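Local atomic coordinates of CCHC-type domain-containing protein (Trypanosoma brucei brucei, PDB entry 7C45), a protein that binds RNA and trims guide RNA in trypanosomes, probably as a metal-dependent 3'-5' exonuclease of the RNase D family. Residues Leu12-Arg17 against His194-Ser199; Asp41-Cys46 against Glu186-Asp191; Leu59-Ser64 against Val70-Val75; Trp175-Arg178 against His183-Glu186. All coordinates share one frame; numbering follows the deposited sequence.

Contact 1: Leu12-Arg17 against His194-Ser199; sequences LKYPYR and HILLLS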
loop_
_atom_site.group_PDB
_atom_site.type_symbol
_atom_site.label_atom_id
_atom_site.label_comp_id
_atom_site.label_asym_id
_atom_site.label_seq_id
_atom_site.Cartn_x
_atom_site.Cartn_y
_atom_site.Cartn_z
ATOM N N LEU A 12 -4.877 -3.009 -14.446
ATOM C CA LEU A 12 -4.251 -4.319 -14.284
ATOM C C LEU A 12 -3.535 -4.795 -15.546
ATOM O O LEU A 12 -2.699 -5.697 -15.460
ATOM C CB LEU A 12 -5.296 -5.358 -13.849
ATOM C CG LEU A 12 -5.846 -5.271 -12.429
ATOM C CD1 LEU A 12 -6.903 -6.343 -12.202
ATOM C CD2 LEU A 12 -4.748 -5.431 -11.411
ATOM N N LYS A 13 -3.830 -4.214 -16.706
ATOM C CA LYS A 13 -3.164 -4.569 -17.951
ATOM C C LYS A 13 -1.954 -3.690 -18.253
ATOM O O LYS A 13 -1.332 -3.874 -19.299
ATOM C CB LYS A 13 -4.151 -4.505 -19.121
ATOM C CG LYS A 13 -5.333 -5.428 -18.953
ATOM C CD LYS A 13 -5.974 -5.794 -20.277
ATOM C CE LYS A 13 -6.510 -4.578 -20.997
ATOM N NZ LYS A 13 -7.238 -4.963 -22.239
ATOM N N TYR A 14 -1.612 -2.747 -17.369
ATOM C CA TYR A 14 -0.481 -1.856 -17.603
ATOM C C TYR A 14 0.812 -2.665 -17.688
ATOM O O TYR A 14 1.137 -3.400 -16.744
ATOM C CB TYR A 14 -0.331 -0.819 -16.503
ATOM C CG TYR A 14 -1.345 0.309 -16.452
ATOM C CD1 TYR A 14 -2.402 0.398 -17.360
ATOM C CD2 TYR A 14 -1.238 1.291 -15.478
ATOM C CE1 TYR A 14 -3.311 1.450 -17.292
ATOM C CE2 TYR A 14 -2.128 2.327 -15.401
ATOM C CZ TYR A 14 -3.172 2.408 -16.312
ATOM O OH TYR A 14 -4.042 3.467 -16.213
ATOM N N PRO A 15 1.557 -2.578 -18.782
ATOM C CA PRO A 15 2.848 -3.261 -18.838
ATOM C C PRO A 15 3.866 -2.543 -17.968
ATOM O O PRO A 15 3.737 -1.363 -17.671
ATOM C CB PRO A 15 3.235 -3.180 -20.320
ATOM C CG PRO A 15 2.384 -2.099 -20.907
ATOM C CD PRO A 15 1.335 -1.680 -19.928
ATOM N N TYR A 16 4.883 -3.278 -17.552
ATOM C CA TYR A 16 6.015 -2.634 -16.904
ATOM C C TYR A 16 7.073 -2.236 -17.932
ATOM O O TYR A 16 7.181 -2.812 -19.022
ATOM C CB TYR A 16 6.653 -3.534 -15.842
ATOM C CG TYR A 16 7.332 -4.781 -16.347
ATOM C CD1 TYR A 16 8.596 -4.722 -16.919
ATOM C CD2 TYR A 16 6.740 -6.025 -16.212
ATOM C CE1 TYR A 16 9.228 -5.862 -17.399
ATOM C CE2 TYR A 16 7.364 -7.168 -16.685
ATOM C CZ TYR A 16 8.610 -7.083 -17.261
ATOM O OH TYR A 16 9.240 -8.209 -17.728
ATOM N N ARG A 17 7.879 -1.260 -17.542
ATOM C CA ARG A 17 8.993 -0.767 -18.343
ATOM C C ARG A 17 10.180 -0.570 -17.419
ATOM O O ARG A 17 10.100 0.244 -16.503
ATOM C CB ARG A 17 8.643 0.553 -19.013
ATOM C CG ARG A 17 9.619 0.992 -20.061
ATOM C CD ARG A 17 8.855 1.814 -21.080
ATOM N NE ARG A 17 7.748 1.024 -21.593
ATOM C CZ ARG A 17 6.616 1.530 -22.070
ATOM N NH1 ARG A 17 5.667 0.709 -22.511
ATOM N NH2 ARG A 17 6.420 2.848 -22.086
ATOM N N HIS A 194 -1.958 -2.249 -8.051
ATOM C CA HIS A 194 -2.984 -2.410 -7.024
ATOM C C HIS A 194 -3.174 -1.138 -6.216
ATOM O O HIS A 194 -4.293 -0.782 -5.874
ATOM C CB HIS A 194 -2.603 -3.560 -6.101
ATOM C CG HIS A 194 -2.510 -4.870 -6.803
ATOM N ND1 HIS A 194 -3.322 -5.204 -7.865
ATOM C CD2 HIS A 194 -1.696 -5.928 -6.599
ATOM C CE1 HIS A 194 -3.009 -6.415 -8.288
ATOM N NE2 HIS A 194 -2.029 -6.875 -7.537
ATOM N N ILE A 195 -2.088 -0.435 -5.915
ATOM C CA ILE A 195 -2.198 0.822 -5.193
ATOM C C ILE A 195 -2.996 1.837 -5.998
ATOM O O ILE A 195 -3.868 2.524 -5.459
ATOM C CB ILE A 195 -0.799 1.357 -4.847
ATOM C CG1 ILE A 195 -0.181 0.443 -3.791
ATOM C CG2 ILE A 195 -0.913 2.780 -4.328
ATOM C CD1 ILE A 195 1.342 0.682 -3.522
ATOM N N LEU A 196 -2.687 1.977 -7.288
ATOM C CA LEU A 196 -3.381 2.989 -8.071
ATOM C C LEU A 196 -4.857 2.634 -8.211
ATOM O O LEU A 196 -5.731 3.495 -8.067
ATOM C CB LEU A 196 -2.696 3.160 -9.435
ATOM C CG LEU A 196 -3.207 4.306 -10.322
ATOM C CD1 LEU A 196 -2.889 5.649 -9.700
ATOM C CD2 LEU A 196 -2.654 4.228 -11.754
ATOM N N LEU A 197 -5.165 1.365 -8.431
ATOM C CA LEU A 197 -6.574 1.026 -8.576
ATOM C C LEU A 197 -7.308 1.174 -7.249
ATOM O O LEU A 197 -8.471 1.599 -7.223
ATOM C CB LEU A 197 -6.728 -0.373 -9.156
ATOM C CG LEU A 197 -6.550 -1.663 -8.371
ATOM C CD1 LEU A 197 -7.830 -2.070 -7.627
ATOM C CD2 LEU A 197 -6.101 -2.757 -9.309
ATOM N N LEU A 198 -6.637 0.850 -6.131
ATOM C CA LEU A 198 -7.263 1.028 -4.824
ATOM C C LEU A 198 -7.585 2.481 -4.547
ATOM O O LEU A 198 -8.572 2.774 -3.853
ATOM C CB LEU A 198 -6.347 0.495 -3.724
ATOM C CG LEU A 198 -6.404 -1.032 -3.587
ATOM C CD1 LEU A 198 -5.302 -1.531 -2.654
ATOM C CD2 LEU A 198 -7.790 -1.500 -3.112
ATOM N N SER A 199 -6.744 3.402 -5.031
ATOM C CA SER A 199 -7.008 4.821 -4.820
ATOM C C SER A 199 -8.318 5.235 -5.465
ATOM O O SER A 199 -8.982 6.145 -4.971
ATOM C CB SER A 199 -5.869 5.682 -5.359
ATOM O OG SER A 199 -5.830 5.623 -6.777
#
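Leu12 lays one branch of its isobutyl group over two side chains of the helix 182-202: CD2 of Leu12 is 3.7 Å from CD2 of Leu197, and the same methyl sits at the edge of the His194 ring, near its plane. The contact joins the lead-in to strand 16-19, the outermost strand on one side of the sheet, to helix 182-202 of an RNase H-like 3'-5' exonuclease fold. Nothing polar is exchanged between the two segments, which bury only 151 Å² and are held together by apolar surfaces. In Leu12 CD1 continues the extended line of the chain (chi2 178°), which leaves CD2 as the branch turned to the helix. Leu197 answers with a rarer shape: chi1 of 77° places its CG between the backbone N and the carbonyl carbon, and its CD2 reaches out to Leu12, whose CG is 4.0 Å from it. The side chains of Leu12 and His194 cross at about a right angle. His194 starts out pointing away from the 12-17 segment, yet its ring swings back to meet the leucine; in another structure of this protein it is a zinc ligand, although no zinc is bound to it here. A second, thinner touch involves the residue before Leu197, where Tyr14 crosses Leu196 at about a right angle. Outside the pair, the carbonyl O of Tyr14 accepts a hydrogen bond from Arg193 NE, while Met144 and Leu148 of helix 144-152 pack on His194. At the Tyr14 crossing, CE2 of Tyr14 is 4.1 Å from CD2 of Leu196, which meets the ring obliquely.

Contact 2: Asp41-Cys46 against Glu186-Asp191; sequences DIEAFC and EYAAGD. With CA (calcium ion), chain E; CA (calcium ion), chain F; nucleotides of chain B.
Asp41 and Asp191 bring their carboxylates together at a calcium ion, OD2 of Asp41 lying 3.3 Å from OD2 of Asp191 with the two planes 42° apart. This is the acidic metal site of a DEDD exonuclease, with Asp41 and Glu43 on one strand and Asp191 on the helix that runs roughly antiparallel to it. Both oxygens bind the same calcium, which is consistent with their close approach. With its CG opposite the backbone N (chi1 -172°), Asp41 brings its carboxylate to both metals, OD2 at 2.2 Å from the chain E calcium and OD1 at 2.4 Å from the chain F calcium. OP1 of U10 of chain B bridges the same two ions. Glu43 curls instead of extending, bent at chi2 (-48°), and its oxygens divide the work: OE2 binds the chain E calcium at 2.3 Å, while OE1 accepts a 2.8 Å hydrogen bond from O3' of U10 of chain B. That grip on the sugar is shared by Ala44, whose N donates to O3' and whose O accepts from O2'. A water donates to both Asp41 OD2 and Ala188 O, linking strand to helix. Away from the carboxylate oxygens, CG of Glu43 rests 3.9 Å from CB of Ala188.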
loop_
_atom_site.group_PDB
_atom_site.type_symbol
_atom_site.label_atom_id
_atom_site.label_comp_id
_atom_site.label_asym_id
_atom_site.label_seq_id
_atom_site.Cartn_x
_atom_site.Cartn_y
_atom_site.Cartn_z
ATOM N N ASP A 41 6.329 2.138 -4.673
ATOM C CA ASP A 41 6.686 0.909 -3.988
ATOM C C ASP A 41 8.202 0.778 -4.101
ATOM O O ASP A 41 8.825 1.385 -4.973
ATOM C CB ASP A 41 5.940 -0.266 -4.614
ATOM C CG ASP A 41 6.085 -1.562 -3.851
ATOM O OD1 ASP A 41 6.432 -1.553 -2.673
ATOM O OD2 ASP A 41 5.815 -2.596 -4.469
ATOM N N ILE A 42 8.793 -0.008 -3.206
ATOM C CA ILE A 42 10.241 -0.226 -3.250
ATOM C C ILE A 42 10.520 -1.702 -3.036
ATOM O O ILE A 42 9.934 -2.327 -2.145
ATOM C CB ILE A 42 10.988 0.615 -2.191
ATOM C CG1 ILE A 42 10.777 2.115 -2.430
ATOM C CG2 ILE A 42 12.457 0.280 -2.194
ATOM C CD1 ILE A 42 11.403 2.984 -1.341
ATOM N N GLU A 43 11.425 -2.263 -3.848
ATOM C CA GLU A 43 12.019 -3.570 -3.574
ATOM C C GLU A 43 13.473 -3.399 -3.161
ATOM O O GLU A 43 14.241 -2.716 -3.843
ATOM C CB GLU A 43 11.956 -4.507 -4.782
ATOM C CG GLU A 43 10.542 -4.784 -5.348
ATOM C CD GLU A 43 9.511 -5.151 -4.285
ATOM O OE1 GLU A 43 9.819 -6.034 -3.460
ATOM O OE2 GLU A 43 8.374 -4.589 -4.310
ATOM N N ALA A 44 13.858 -4.055 -2.066
ATOM C CA ALA A 44 15.195 -3.885 -1.517
ATOM C C ALA A 44 15.837 -5.249 -1.284
ATOM O O ALA A 44 15.157 -6.273 -1.190
ATOM C CB ALA A 44 15.153 -3.071 -0.212
ATOM N N PHE A 45 17.167 -5.257 -1.220
ATOM C CA PHE A 45 17.879 -6.471 -0.848
ATOM C C PHE A 45 17.299 -7.040 0.443
ATOM O O PHE A 45 17.159 -6.320 1.429
ATOM C CB PHE A 45 19.365 -6.182 -0.617
ATOM C CG PHE A 45 20.179 -5.906 -1.862
ATOM C CD1 PHE A 45 19.607 -5.513 -3.051
ATOM C CD2 PHE A 45 21.555 -6.056 -1.803
ATOM C CE1 PHE A 45 20.407 -5.247 -4.173
ATOM C CE2 PHE A 45 22.348 -5.813 -2.893
ATOM C CZ PHE A 45 21.763 -5.396 -4.093
ATOM N N CYS A 46 16.989 -8.334 0.437
ATOM C CA CYS A 46 16.569 -8.992 1.670
ATOM C C CYS A 46 17.725 -8.988 2.658
ATOM O O CYS A 46 18.889 -9.086 2.263
ATOM C CB CYS A 46 16.106 -10.416 1.382
ATOM S SG CYS A 46 14.508 -10.461 0.513
ATOM N N GLU A 186 7.821 -8.596 -13.066
ATOM C CA GLU A 186 6.367 -8.580 -12.959
ATOM C C GLU A 186 5.934 -8.625 -11.505
ATOM O O GLU A 186 4.987 -7.934 -11.102
ATOM C CB GLU A 186 5.777 -9.755 -13.739
ATOM C CG GLU A 186 4.241 -9.850 -13.722
ATOM C CD GLU A 186 3.522 -8.513 -13.920
ATOM O OE1 GLU A 186 2.563 -8.240 -13.161
ATOM O OE2 GLU A 186 3.919 -7.739 -14.810
ATOM N N TYR A 187 6.614 -9.447 -10.713
ATOM C CA TYR A 187 6.388 -9.442 -9.277
ATOM C C TYR A 187 6.558 -8.037 -8.721
ATOM O O TYR A 187 5.672 -7.523 -8.048
ATOM C CB TYR A 187 7.333 -10.410 -8.584
ATOM C CG TYR A 187 7.075 -10.498 -7.104
ATOM C CD1 TYR A 187 7.700 -9.626 -6.219
ATOM C CD2 TYR A 187 6.207 -11.458 -6.584
ATOM C CE1 TYR A 187 7.471 -9.705 -4.866
ATOM C CE2 TYR A 187 5.975 -11.540 -5.228
ATOM C CZ TYR A 187 6.610 -10.658 -4.377
ATOM O OH TYR A 187 6.395 -10.724 -3.022
ATOM N N ALA A 188 7.684 -7.387 -9.034
ATOM C CA ALA A 188 7.898 -6.026 -8.565
ATOM C C ALA A 188 6.841 -5.066 -9.089
ATOM O O ALA A 188 6.551 -4.064 -8.438
ATOM C CB ALA A 188 9.292 -5.530 -8.969
ATOM N N ALA A 189 6.274 -5.333 -10.264
ATOM C CA ALA A 189 5.332 -4.381 -10.844
ATOM C C ALA A 189 3.951 -4.435 -10.208
ATOM O O ALA A 189 3.201 -3.471 -10.324
ATOM C CB ALA A 189 5.174 -4.630 -12.344
ATOM N N GLY A 190 3.617 -5.524 -9.518
ATOM C CA GLY A 190 2.223 -5.768 -9.169
ATOM C C GLY A 190 1.659 -4.770 -8.175
ATOM O O GLY A 190 0.544 -4.280 -8.345
ATOM N N ASP A 191 2.414 -4.453 -7.121
ATOM C CA ASP A 191 1.814 -3.679 -6.037
ATOM C C ASP A 191 1.367 -2.289 -6.477
ATOM O O ASP A 191 0.317 -1.817 -6.029
ATOM C CB ASP A 191 2.764 -3.560 -4.854
ATOM C CG ASP A 191 2.875 -4.836 -4.062
ATOM O OD1 ASP A 191 2.002 -5.713 -4.196
ATOM O OD2 ASP A 191 3.846 -4.957 -3.295
HETATM CA CA CA E . 6.212 -4.559 -3.569
HETATM CA CA CA F . 5.954 -2.277 -0.439
ATOM P P U B 10 6.553 -5.124 -0.036
ATOM O OP1 U B 10 6.509 -4.487 -1.366
ATOM O OP2 U B 10 5.781 -6.374 0.234
ATOM O "O5'" U B 10 8.075 -5.406 0.358
ATOM C "C5'" U B 10 9.086 -4.479 -0.002
ATOM C "C4'" U B 10 10.440 -4.913 0.494
ATOM O "O4'" U B 10 10.339 -5.264 1.887
ATOM C "C3'" U B 10 11.022 -6.157 -0.155
ATOM O "O3'" U B 10 11.661 -5.880 -1.380
ATOM C "C2'" U B 10 11.988 -6.664 0.903
ATOM O "O2'" U B 10 13.195 -5.916 0.846
ATOM C "C1'" U B 10 11.248 -6.298 2.189
ATOM N N1 U B 10 10.491 -7.434 2.747
ATOM C C2 U B 10 11.228 -8.334 3.484
ATOM O O2 U B 10 12.433 -8.203 3.644
ATOM N N3 U B 10 10.499 -9.375 4.002
ATOM C C4 U B 10 9.141 -9.579 3.861
ATOM O O4 U B 10 8.633 -10.564 4.388
ATOM C C5 U B 10 8.446 -8.592 3.092
ATOM C C6 U B 10 9.132 -7.569 2.572
HETATM O O HOH W 1 4.897 -2.270 -7.149
HETATM O O HOH W 2 8.167 -1.462 -0.119
HETATM O O HOH W 3 5.128 -5.595 -6.012
HETATM O O HOH W 4 6.284 -7.042 -3.663
HETATM O O HOH W 5 3.516 -2.248 -0.363
HETATM O O HOH W 6 5.395 -0.173 0.740
#

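Contact 3: Leu59-Ser64 against Val70-Val75; sequences LVQACS and VFLFDV
Gln61 and Leu72 face each other obliquely on one side of a beta hairpin, with CG of Gln61 only 3.4 Å from CD2 of Leu72, a tight fit. The hairpin, strands 57-64 and 70-74, belongs to the central sheet of the RNase H-like exonuclease fold; the N-to-C directions of 59-64 and 70-74 are 161° apart, so the pair is antiparallel. Gln61 bends at chi2 (95°), which turns its amide out of the pair: NE2 donates to Glu43 OE2 and Ala188 O, tying a second-shell residue to a calcium ligand. The other side of the sheet carries Val60, Ala62, Phe71 and Phe73. There the Phe73 ring presents its edge to the neighbouring strand, with Val60 O and CB of Ala62 near the ring plane, the latter 3.9 Å from CE2 of Phe73. On this side Leu25 and Ala28 of helix 22-33 pack on Phe73, and the ring of Phe83 meets it edge-to-face. Val60 and Val75 cross obliquely, CG2 of Val60 lying 3.8 Å from CG2 of Val75. Four backbone bonds fix this register, two in each of the hydrogen-bonded pairs Val60 with Phe73 and Ala62 with Phe71. Toward the hairpin turn, SG of Cys63 stands 4.0 Å from CG2 of Val70.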
loop_
_atom_site.group_PDB
_atom_site.type_symbol
_atom_site.label_atom_id
_atom_site.label_comp_id
_atom_site.label_asym_id
_atom_site.label_seq_id
_atom_site.Cartn_x
_atom_site.Cartn_y
_atom_site.Cartn_z
ATOM N N LEU A 59 14.960 -1.704 -6.612
ATOM C CA LEU A 59 13.977 -1.090 -7.498
ATOM C C LEU A 59 13.145 -0.065 -6.738
ATOM O O LEU A 59 12.846 -0.254 -5.559
ATOM C CB LEU A 59 13.032 -2.150 -8.086
ATOM C CG LEU A 59 13.646 -3.282 -8.909
ATOM C CD1 LEU A 59 12.588 -4.313 -9.320
ATOM C CD2 LEU A 59 14.395 -2.702 -10.143
ATOM N N VAL A 60 12.787 1.032 -7.407
ATOM C CA VAL A 60 11.665 1.873 -7.001
ATOM C C VAL A 60 10.632 1.793 -8.116
ATOM O O VAL A 60 10.983 1.951 -9.287
ATOM C CB VAL A 60 12.088 3.329 -6.746
ATOM C CG1 VAL A 60 10.849 4.207 -6.481
ATOM C CG2 VAL A 60 13.094 3.388 -5.597
ATOM N N GLN A 61 9.391 1.463 -7.765
ATOM C CA GLN A 61 8.346 1.243 -8.759
ATOM C C GLN A 61 7.336 2.381 -8.708
ATOM O O GLN A 61 7.041 2.903 -7.638
ATOM C CB GLN A 61 7.658 -0.102 -8.532
ATOM C CG GLN A 61 8.661 -1.257 -8.496
ATOM C CD GLN A 61 9.084 -1.608 -7.088
ATOM O OE1 GLN A 61 10.031 -1.037 -6.543
ATOM N NE2 GLN A 61 8.374 -2.535 -6.482
ATOM N N ALA A 62 6.841 2.798 -9.877
ATOM C CA ALA A 62 5.933 3.937 -9.933
ATOM C C ALA A 62 4.857 3.694 -10.977
ATOM O O ALA A 62 5.136 3.206 -12.075
ATOM C CB ALA A 62 6.649 5.239 -10.267
ATOM N N CYS A 63 3.639 4.078 -10.641
ATOM C CA CYS A 63 2.535 3.980 -11.590
ATOM C C CYS A 63 1.639 5.178 -11.343
ATOM O O CYS A 63 1.145 5.338 -10.224
ATOM C CB CYS A 63 1.784 2.671 -11.399
ATOM S SG CYS A 63 0.496 2.382 -12.650
ATOM N N SER A 64 1.461 6.024 -12.361
ATOM C CA SER A 64 0.767 7.294 -12.198
ATOM C C SER A 64 -0.450 7.369 -13.110
ATOM O O SER A 64 -0.653 6.541 -13.995
ATOM C CB SER A 64 1.698 8.475 -12.484
ATOM O OG SER A 64 1.606 8.877 -13.844
ATOM N N VAL A 70 3.852 0.826 -15.818
ATOM C CA VAL A 70 4.525 0.737 -14.521
ATOM C C VAL A 70 6.015 0.945 -14.763
ATOM O O VAL A 70 6.633 0.176 -15.508
ATOM C CB VAL A 70 4.264 -0.617 -13.842
ATOM C CG1 VAL A 70 5.104 -0.762 -12.560
ATOM C CG2 VAL A 70 2.776 -0.785 -13.568
ATOM N N PHE A 71 6.579 1.999 -14.190
ATOM C CA PHE A 71 8.018 2.214 -14.333
ATOM C C PHE A 71 8.725 1.410 -13.255
ATOM O O PHE A 71 8.365 1.511 -12.083
ATOM C CB PHE A 71 8.380 3.689 -14.199
ATOM C CG PHE A 71 7.885 4.565 -15.340
ATOM C CD1 PHE A 71 8.307 4.339 -16.634
ATOM C CD2 PHE A 71 7.042 5.651 -15.076
ATOM C CE1 PHE A 71 7.878 5.157 -17.666
ATOM C CE2 PHE A 71 6.595 6.472 -16.097
ATOM C CZ PHE A 71 7.020 6.237 -17.390
ATOM N N LEU A 72 9.716 0.615 -13.642
ATOM C CA LEU A 72 10.556 -0.083 -12.677
ATOM C C LEU A 72 11.913 0.607 -12.703
ATOM O O LEU A 72 12.719 0.369 -13.606
ATOM C CB LEU A 72 10.682 -1.564 -12.997
ATOM C CG LEU A 72 9.361 -2.324 -13.103
ATOM C CD1 LEU A 72 9.633 -3.732 -13.560
ATOM C CD2 LEU A 72 8.657 -2.314 -11.744
ATOM N N PHE A 73 12.157 1.466 -11.729
ATOM C CA PHE A 73 13.408 2.207 -11.700
ATOM C C PHE A 73 14.489 1.298 -11.145
ATOM O O PHE A 73 14.417 0.885 -9.989
ATOM C CB PHE A 73 13.284 3.461 -10.848
ATOM C CG PHE A 73 12.424 4.521 -11.461
ATOM C CD1 PHE A 73 12.935 5.348 -12.447
ATOM C CD2 PHE A 73 11.113 4.694 -11.053
ATOM C CE1 PHE A 73 12.157 6.330 -13.016
ATOM C CE2 PHE A 73 10.324 5.694 -11.612
ATOM C CZ PHE A 73 10.853 6.516 -12.587
ATOM N N ASP A 74 15.488 0.982 -11.970
ATOM C CA ASP A 74 16.594 0.142 -11.518
ATOM C C ASP A 74 17.613 1.057 -10.838
ATOM O O ASP A 74 18.591 1.520 -11.433
ATOM C CB ASP A 74 17.186 -0.640 -12.682
ATOM C CG ASP A 74 18.259 -1.614 -12.241
ATOM O OD1 ASP A 74 18.713 -1.520 -11.095
ATOM O OD2 ASP A 74 18.665 -2.463 -13.052
ATOM N N VAL A 75 17.352 1.344 -9.558
ATOM C CA VAL A 75 18.238 2.223 -8.795
ATOM C C VAL A 75 19.623 1.587 -8.634
ATOM O O VAL A 75 20.640 2.286 -8.651
ATOM C CB VAL A 75 17.567 2.561 -7.438
ATOM C CG1 VAL A 75 18.498 3.385 -6.535
ATOM C CG2 VAL A 75 16.277 3.322 -7.666
#

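Contact 4: Trp175-Arg178 against His183-Glu186; sequences WDIR and HFLE
Phe184 turns a ring edge onto one face of the Trp175 indole in a T-shaped pair, the planes 80° apart and the Phe184 centroid 5.7 Å from that of the six-membered ring of Trp175. CD2 of Phe184 stands above the indole, offset toward its rim, 4.1 Å from CZ3 of Trp175. At the indole edge, near its plane, lies the Phe184 carbonyl, whose O is 3.4 Å from CH2 of Trp175. Ile177 adds a third surface: its extended CG1 branch (chi2 170°) brings CD1 over one face of the Phe184 ring, 4.3 Å from CZ. Phe184 thus has an aliphatic methyl on a face and an indole at an edge. All this happens where the loop 175-178 leads into helix 182-202 of the exonuclease fold. One shell out, Arg178 ties the loop to itself: its NH1 donates nearly straight to Trp175 O (2.9 Å, 166°) and also to Ile177 O (2.8 Å), both acceptors lying close to the guanidinium plane while NH1 stands above both carbonyl planes. Arg178 is held in turn from the strand side by a salt bridge from NE to Asp74 OD2 and a hydrogen bond from NH2 to Ser58 OG. The indole also packs on Glu43 and on a phosphate of the bound RNA.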
loop_
_atom_site.group_PDB
_atom_site.type_symbol
_atom_site.label_atom_id
_atom_site.label_comp_id
_atom_site.label_asym_id
_atom_site.label_seq_id
_atom_site.Cartn_x
_atom_site.Cartn_y
_atom_site.Cartn_z
ATOM N N TRP A 175 17.049 -9.481 -4.701
ATOM C CA TRP A 175 16.885 -8.398 -5.664
ATOM C C TRP A 175 18.207 -7.834 -6.162
ATOM O O TRP A 175 18.215 -6.783 -6.819
ATOM C CB TRP A 175 16.023 -7.288 -5.048
ATOM C CG TRP A 175 14.613 -7.738 -4.832
ATOM C CD1 TRP A 175 14.057 -8.161 -3.659
ATOM C CD2 TRP A 175 13.593 -7.864 -5.827
ATOM N NE1 TRP A 175 12.747 -8.515 -3.852
ATOM C CE2 TRP A 175 12.437 -8.357 -5.180
ATOM C CE3 TRP A 175 13.540 -7.600 -7.202
ATOM C CZ2 TRP A 175 11.247 -8.584 -5.856
ATOM C CZ3 TRP A 175 12.365 -7.842 -7.881
ATOM C CH2 TRP A 175 11.224 -8.318 -7.206
ATOM N N ASP A 176 19.309 -8.517 -5.896
ATOM C CA ASP A 176 20.608 -8.073 -6.375
ATOM C C ASP A 176 20.944 -8.568 -7.778
ATOM O O ASP A 176 21.832 -8.000 -8.420
ATOM C CB ASP A 176 21.715 -8.533 -5.420
ATOM C CG ASP A 176 21.753 -10.053 -5.237
ATOM O OD1 ASP A 176 20.691 -10.712 -5.192
ATOM O OD2 ASP A 176 22.868 -10.570 -5.107
ATOM N N ILE A 177 20.281 -9.617 -8.256
ATOM C CA ILE A 177 20.701 -10.237 -9.503
ATOM C C ILE A 177 20.358 -9.323 -10.667
ATOM O O ILE A 177 19.312 -8.659 -10.681
ATOM C CB ILE A 177 20.058 -11.622 -9.687
ATOM C CG1 ILE A 177 18.538 -11.523 -9.628
ATOM C CG2 ILE A 177 20.570 -12.612 -8.660
ATOM C CD1 ILE A 177 17.852 -12.803 -10.051
ATOM N N ARG A 178 21.261 -9.267 -11.641
ATOM C CA ARG A 178 21.022 -8.528 -12.881
ATOM C C ARG A 178 21.491 -9.376 -14.059
ATOM O O ARG A 178 22.543 -9.998 -14.006
ATOM C CB ARG A 178 21.738 -7.178 -12.886
ATOM C CG ARG A 178 21.162 -6.141 -11.937
ATOM C CD ARG A 178 19.693 -5.850 -12.259
ATOM N NE ARG A 178 19.159 -4.781 -11.426
ATOM C CZ ARG A 178 18.737 -4.946 -10.172
ATOM N NH1 ARG A 178 18.777 -6.139 -9.606
ATOM N NH2 ARG A 178 18.261 -3.916 -9.500
ATOM N N HIS A 183 9.883 -12.667 -14.453
ATOM C CA HIS A 183 8.912 -12.875 -13.392
ATOM C C HIS A 183 9.277 -12.114 -12.120
ATOM O O HIS A 183 8.387 -11.809 -11.330
ATOM C CB HIS A 183 8.737 -14.371 -13.103
ATOM C CG HIS A 183 9.999 -15.077 -12.723
ATOM N ND1 HIS A 183 10.934 -15.481 -13.650
ATOM C CD2 HIS A 183 10.471 -15.471 -11.519
ATOM C CE1 HIS A 183 11.934 -16.081 -13.033
ATOM N NE2 HIS A 183 11.679 -16.087 -11.739
ATOM N N PHE A 184 10.555 -11.775 -11.919
ATOM C CA PHE A 184 10.900 -10.844 -10.847
ATOM C C PHE A 184 10.376 -9.446 -11.155
ATOM O O PHE A 184 9.828 -8.769 -10.281
ATOM C CB PHE A 184 12.419 -10.806 -10.657
ATOM C CG PHE A 184 12.975 -11.949 -9.865
ATOM C CD1 PHE A 184 13.007 -13.230 -10.380
ATOM C CD2 PHE A 184 13.518 -11.726 -8.615
ATOM C CE1 PHE A 184 13.534 -14.273 -9.643
ATOM C CE2 PHE A 184 14.062 -12.764 -7.883
ATOM C CZ PHE A 184 14.063 -14.037 -8.395
ATOM N N LEU A 185 10.542 -8.994 -12.396
ATOM C CA LEU A 185 10.051 -7.673 -12.767
ATOM C C LEU A 185 8.541 -7.578 -12.606
ATOM O O LEU A 185 8.019 -6.582 -12.092
ATOM C CB LEU A 185 10.473 -7.369 -14.206
ATOM C CG LEU A 185 12.001 -7.312 -14.340
ATOM C CD1 LEU A 185 12.434 -7.220 -15.817
ATOM C CD2 LEU A 185 12.552 -6.140 -13.554
ATOM N N GLU A 186 7.821 -8.596 -13.066
ATOM C CA GLU A 186 6.367 -8.580 -12.959
ATOM C C GLU A 186 5.934 -8.625 -11.505
ATOM O O GLU A 186 4.987 -7.934 -11.102
ATOM C CB GLU A 186 5.777 -9.755 -13.739
ATOM C CG GLU A 186 4.241 -9.850 -13.722
ATOM C CD GLU A 186 3.522 -8.513 -13.920
ATOM O OE1 GLU A 186 2.563 -8.240 -13.161
ATOM O OE2 GLU A 186 3.919 -7.739 -14.810
#

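From the N terminus, the 12-17 segment opens the longest loop, which contact 1 closes at 194-199. Contact 2 falls wholly within it, running from strand 37-44 to the helix 182-202. Inside contact 2, contact 3 closes the short hairpin between strands 57-64 and 70-74. Contact 4 follows contact 3 in series, closing a small loop from 175-178 onto the start of the same helix, and ends on the same stretch as contact 2, sharing Glu186. Contacts 1, 2 and 4 all use helix 182-202, and contacts 1, 2 and 3 reach one sheet. Gln61 N bonds to Asp41 O, Val70 pairs with Pro15 and Arg17, and Tyr16 lies against Leu185 and Ala189.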